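Local structure of Pre-mRNA-splicing factor 38 (Chaetomium thermophilum, 5F5T) at residues Thr36-Glu39 against Lys40-Glu44; Leu98-Asp102 against Asp103-Glu107. The protein is probably required for pre-mRNA splicing, as a member of the PRP38 family of spliceosomal proteins. One frame throughout, in Å; residues are numbered along the deposited sequence.

Interaction 1: residues Thr36-Glu39 against Lys40-Glu44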
loop_
_atom_site.group_PDB
_atom_site.type_symbol
_atom_site.label_atom_id
_atom_site.label_comp_id
_atom_site.label_asym_id
_atom_site.label_seq_id
_atom_site.Cartn_x
_atom_site.Cartn_y
_atom_site.Cartn_z
ATOM N N THR A 36 2.259 3.110 18.319
ATOM C CA THR A 36 0.807 2.979 18.265
ATOM C C THR A 36 0.252 2.890 16.842
ATOM O O THR A 36 -0.965 2.919 16.646
ATOM C CB THR A 36 0.128 4.144 18.991
ATOM O OG1 THR A 36 0.673 5.381 18.517
ATOM C CG2 THR A 36 0.368 4.031 20.484
ATOM N N ILE A 37 1.135 2.782 15.852
ATOM C CA ILE A 37 0.695 2.670 14.462
ATOM C C ILE A 37 -0.026 1.348 14.244
ATOM O O ILE A 37 -1.024 1.279 13.527
ATOM C CB ILE A 37 1.866 2.803 13.476
ATOM C CG1 ILE A 37 2.554 4.155 13.681
ATOM C CG2 ILE A 37 1.367 2.722 12.046
ATOM C CD1 ILE A 37 3.464 4.567 12.546
ATOM N N MET A 38 0.498 0.292 14.850
ATOM C CA MET A 38 -0.176 -0.994 14.825
ATOM C C MET A 38 -1.018 -1.172 16.094
ATOM O O MET A 38 -0.664 -0.659 17.159
ATOM C CB MET A 38 0.844 -2.119 14.655
ATOM C CG MET A 38 1.395 -2.175 13.232
ATOM S SD MET A 38 2.731 -3.357 13.021
ATOM C CE MET A 38 1.900 -4.798 13.646
ATOM N N GLU A 39 -2.141 -1.872 15.966
ATOM C CA GLU A 39 -3.086 -2.048 17.071
ATOM C C GLU A 39 -2.458 -2.814 18.234
ATOM O O GLU A 39 -1.589 -3.656 18.026
ATOM C CB GLU A 39 -4.337 -2.775 16.576
ATOM C CG GLU A 39 -4.794 -2.313 15.204
ATOM C CD GLU A 39 -5.657 -3.336 14.492
ATOM O OE1 GLU A 39 -6.034 -3.084 13.328
ATOM O OE2 GLU A 39 -5.948 -4.394 15.088
ATOM N N LYS A 40 -2.916 -2.525 19.450
ATOM C CA LYS A 40 -2.337 -3.106 20.661
ATOM C C LYS A 40 -2.419 -4.628 20.649
ATOM O O LYS A 40 -1.460 -5.311 21.005
ATOM C CB LYS A 40 -3.041 -2.557 21.906
ATOM C CG LYS A 40 -2.330 -2.838 23.224
ATOM C CD LYS A 40 -3.140 -2.298 24.397
ATOM C CE LYS A 40 -2.715 -2.918 25.720
ATOM N NZ LYS A 40 -1.457 -2.304 26.233
ATOM N N ALA A 41 -3.566 -5.143 20.215
ATOM C CA ALA A 41 -3.798 -6.581 20.139
ATOM C C ALA A 41 -2.751 -7.246 19.253
ATOM O O ALA A 41 -2.145 -8.255 19.629
ATOM C CB ALA A 41 -5.194 -6.864 19.617
ATOM N N VAL A 42 -2.539 -6.672 18.074
ATOM C CA VAL A 42 -1.562 -7.206 17.140
ATOM C C VAL A 42 -0.141 -7.081 17.697
ATOM O O VAL A 42 0.675 -7.987 17.518
ATOM C CB VAL A 42 -1.646 -6.492 15.779
ATOM C CG1 VAL A 42 -0.658 -7.098 14.797
ATOM C CG2 VAL A 42 -3.058 -6.578 15.226
ATOM N N ARG A 43 0.146 -5.986 18.399
ATOM C CA ARG A 43 1.453 -5.827 19.034
ATOM C C ARG A 43 1.695 -6.959 20.024
ATOM O O ARG A 43 2.803 -7.497 20.115
ATOM C CB ARG A 43 1.581 -4.483 19.751
ATOM C CG ARG A 43 1.379 -3.261 18.884
ATOM C CD ARG A 43 1.929 -2.031 19.582
ATOM N NE ARG A 43 1.227 -1.701 20.821
ATOM C CZ ARG A 43 0.255 -0.800 20.921
ATOM N NH1 ARG A 43 -0.144 -0.128 19.853
ATOM N NH2 ARG A 43 -0.316 -0.570 22.095
ATOM N N GLU A 44 0.646 -7.304 20.764
ATOM C CA GLU A 44 0.704 -8.411 21.708
ATOM C C GLU A 44 0.987 -9.714 20.974
ATOM O O GLU A 44 1.891 -10.456 21.352
ATOM C CB GLU A 44 -0.603 -8.527 22.495
ATOM C CG GLU A 44 -0.942 -7.313 23.342
ATOM C CD GLU A 44 -2.346 -7.379 23.913
ATOM O OE1 GLU A 44 -2.941 -8.478 23.905
ATOM O OE2 GLU A 44 -2.856 -6.335 24.370
#

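Interaction 2: residues Leu98-Asp102 against Asp103-Glu107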
loop_
_atom_site.group_PDB
_atom_site.type_symbol
_atom_site.label_atom_id
_atom_site.label_comp_id
_atom_site.label_asym_id
_atom_site.label_seq_id
_atom_site.Cartn_x
_atom_site.Cartn_y
_atom_site.Cartn_z
ATOM N N LEU A 98 12.773 0.380 15.247
ATOM C CA LEU A 98 14.085 0.884 14.864
ATOM C C LEU A 98 14.024 2.278 14.260
ATOM O O LEU A 98 15.012 3.013 14.287
ATOM C CB LEU A 98 14.740 -0.070 13.864
ATOM C CG LEU A 98 15.034 -1.490 14.345
ATOM C CD1 LEU A 98 15.802 -2.251 13.279
ATOM C CD2 LEU A 98 15.829 -1.439 15.641
ATOM N N ALA A 99 12.864 2.626 13.711
ATOM C CA ALA A 99 12.646 3.930 13.083
ATOM C C ALA A 99 13.757 4.311 12.105
ATOM O O ALA A 99 14.427 5.324 12.298
ATOM C CB ALA A 99 12.499 5.005 14.152
ATOM N N PRO A 100 13.966 3.495 11.058
ATOM C CA PRO A 100 15.102 3.725 10.161
ATOM C C PRO A 100 14.951 5.022 9.377
ATOM O O PRO A 100 13.828 5.495 9.182
ATOM C CB PRO A 100 15.059 2.512 9.230
ATOM C CG PRO A 100 13.614 2.145 9.185
ATOM C CD PRO A 100 13.101 2.403 10.574
ATOM N N GLY A 101 16.069 5.575 8.915
ATOM C CA GLY A 101 16.063 6.852 8.229
ATOM C C GLY A 101 15.931 6.686 6.729
ATOM O O GLY A 101 15.851 5.565 6.227
ATOM N N ASP A 102 15.904 7.805 6.014
ATOM C CA ASP A 102 15.629 7.801 4.580
ATOM C C ASP A 102 16.674 7.029 3.782
ATOM O O ASP A 102 16.350 6.415 2.771
ATOM C CB ASP A 102 15.531 9.238 4.059
ATOM C CG ASP A 102 14.203 9.888 4.398
ATOM O OD1 ASP A 102 13.540 9.429 5.353
ATOM O OD2 ASP A 102 13.828 10.867 3.717
ATOM N N ASP A 103 17.922 7.061 4.238
ATOM C CA ASP A 103 19.002 6.343 3.567
ATOM C C ASP A 103 18.748 4.834 3.580
ATOM O O ASP A 103 18.851 4.157 2.546
ATOM C CB ASP A 103 20.352 6.675 4.216
ATOM C CG ASP A 103 20.235 6.966 5.705
ATOM O OD1 ASP A 103 19.121 7.285 6.170
ATOM O OD2 ASP A 103 21.264 6.889 6.411
ATOM N N ILE A 104 18.396 4.316 4.754
ATOM C CA ILE A 104 18.161 2.888 4.925
ATOM C C ILE A 104 16.944 2.426 4.122
ATOM O O ILE A 104 16.976 1.381 3.464
ATOM C CB ILE A 104 17.948 2.537 6.411
ATOM C CG1 ILE A 104 19.128 3.023 7.258
ATOM C CG2 ILE A 104 17.744 1.047 6.588
ATOM C CD1 ILE A 104 20.423 2.282 6.998
ATOM N N LEU A 105 15.889 3.233 4.148
ATOM C CA LEU A 105 14.680 2.948 3.385
ATOM C C LEU A 105 14.969 2.965 1.890
ATOM O O LEU A 105 14.446 2.152 1.128
ATOM C CB LEU A 105 13.589 3.962 3.724
ATOM C CG LEU A 105 13.014 3.842 5.134
ATOM C CD1 LEU A 105 11.897 4.848 5.369
ATOM C CD2 LEU A 105 12.518 2.427 5.367
ATOM N N LYS A 106 15.813 3.904 1.486
ATOM C CA LYS A 106 16.200 4.053 0.094
ATOM C C LYS A 106 16.918 2.789 -0.371
ATOM O O LYS A 106 16.629 2.250 -1.457
ATOM C CB LYS A 106 17.078 5.294 -0.060
ATOM C CG LYS A 106 17.161 5.866 -1.461
ATOM C CD LYS A 106 18.042 7.102 -1.443
ATOM C CE LYS A 106 17.387 8.214 -0.615
ATOM N NZ LYS A 106 17.900 9.584 -0.911
ATOM N N GLU A 107 17.828 2.304 0.473
ATOM C CA GLU A 107 18.559 1.076 0.178
ATOM C C GLU A 107 17.630 -0.124 0.058
ATOM O O GLU A 107 17.694 -0.872 -0.930
ATOM C CB GLU A 107 19.610 0.793 1.251
ATOM C CG GLU A 107 20.359 -0.508 1.006
ATOM C CD GLU A 107 21.092 -1.017 2.229
ATOM O OE1 GLU A 107 21.190 -2.253 2.378
ATOM O OE2 GLU A 107 21.572 -0.191 3.035
#

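Interaction 1: residues Thr36-Glu39 against Lys40-Glu44
R43 reaches back over the start of helix 40-48 to the loop that leads into it, a helix N-terminus in which E39 holds the N-cap position. The tight part begins with the first helical turn: R43 N donates to E39 O at 2.9 Å. Alongside this bond M38 and V42, both buried, cross at about a right angle, with M38 CE 3.6 Å from V42 CG1. The bend at chi3 of M38 (55°) swings this methyl round to the valine, and L89 of helix 87-98 touches both side chains. The solvent side is that of T36 and K40, both exposed, where T36 CA lies 3.6 Å from R43 NH1. Between the two sides sits the R43 guanidinium, one face against K40 CA, while at its edge NH1 makes a weak hydrogen bond to M38 O (2.8 Å, N-H...O angle 127°); F93 of helix 87-98 also touches the arginine. Replacing R43 by an alanine removes the guanidinium, which would probably leave M38 O without this donor and K40 CA without the flat group now packed against it. E39 sends its carboxylate elsewhere: OE1 forms a salt bridge with R175, and OE2 lies 3.6 Å from V42 CG2.

Interaction 2: residues Leu98-Asp102 against Asp103-Glu107
Apolar contact comes first, where P100 meets I104 and L105 as the chain turns from helix 87-98 into helix 102-115. Neighbouring ring atoms serve the two partners: CB lies 4.0 Å from both CB and CG2 of I104, and CG is 4.0 Å from L105 CD2. The isoleucine methyl is brought there because CG2 stands anti to the backbone N. P100 and L105 cross at about a right angle, and Y126 of helix 117-130 packs on both. Backbone hydrogen bonds form the second group. G101, at the N-cap position, accepts L105 N through its carbonyl O at 3.1 Å, with an N-H...O angle of 168°. One residue on, K106 N donates to D102 O at 2.9 Å. Charge is the third element, and for D102 it is directed elsewhere: D102 OD1 makes a salt bridge with R131, whereas D102 OD2 and K106 NZ remain 6.3 Å apart. The acidic side chains of D102 and D103, lying in the first turn, would be expected to interact favourably with the helix dipole, so electrostatics probably add to the proline packing and main-chain bonds at this helix start.

Overall arrangement
Interactions 1 and 2 illustrate how one helical domain begins its helices in different settings. They come in series along the chain, at the starts of helix 40-48 and helix 102-115, and both belong to the PRP38 family region of the protein. Their centres are 22 Å apart and their nearest atoms about 9 Å, so they do not touch. Helix 87-98 connects them: its side chains pack on interaction 1, and its C-terminal end runs into the loop of interaction 2. Helix 117-130 is a second shared neighbour, touching I37 of the 36-39 loop as well as the second site. Contact with these two helices thus joins both helix starts in one helical assembly.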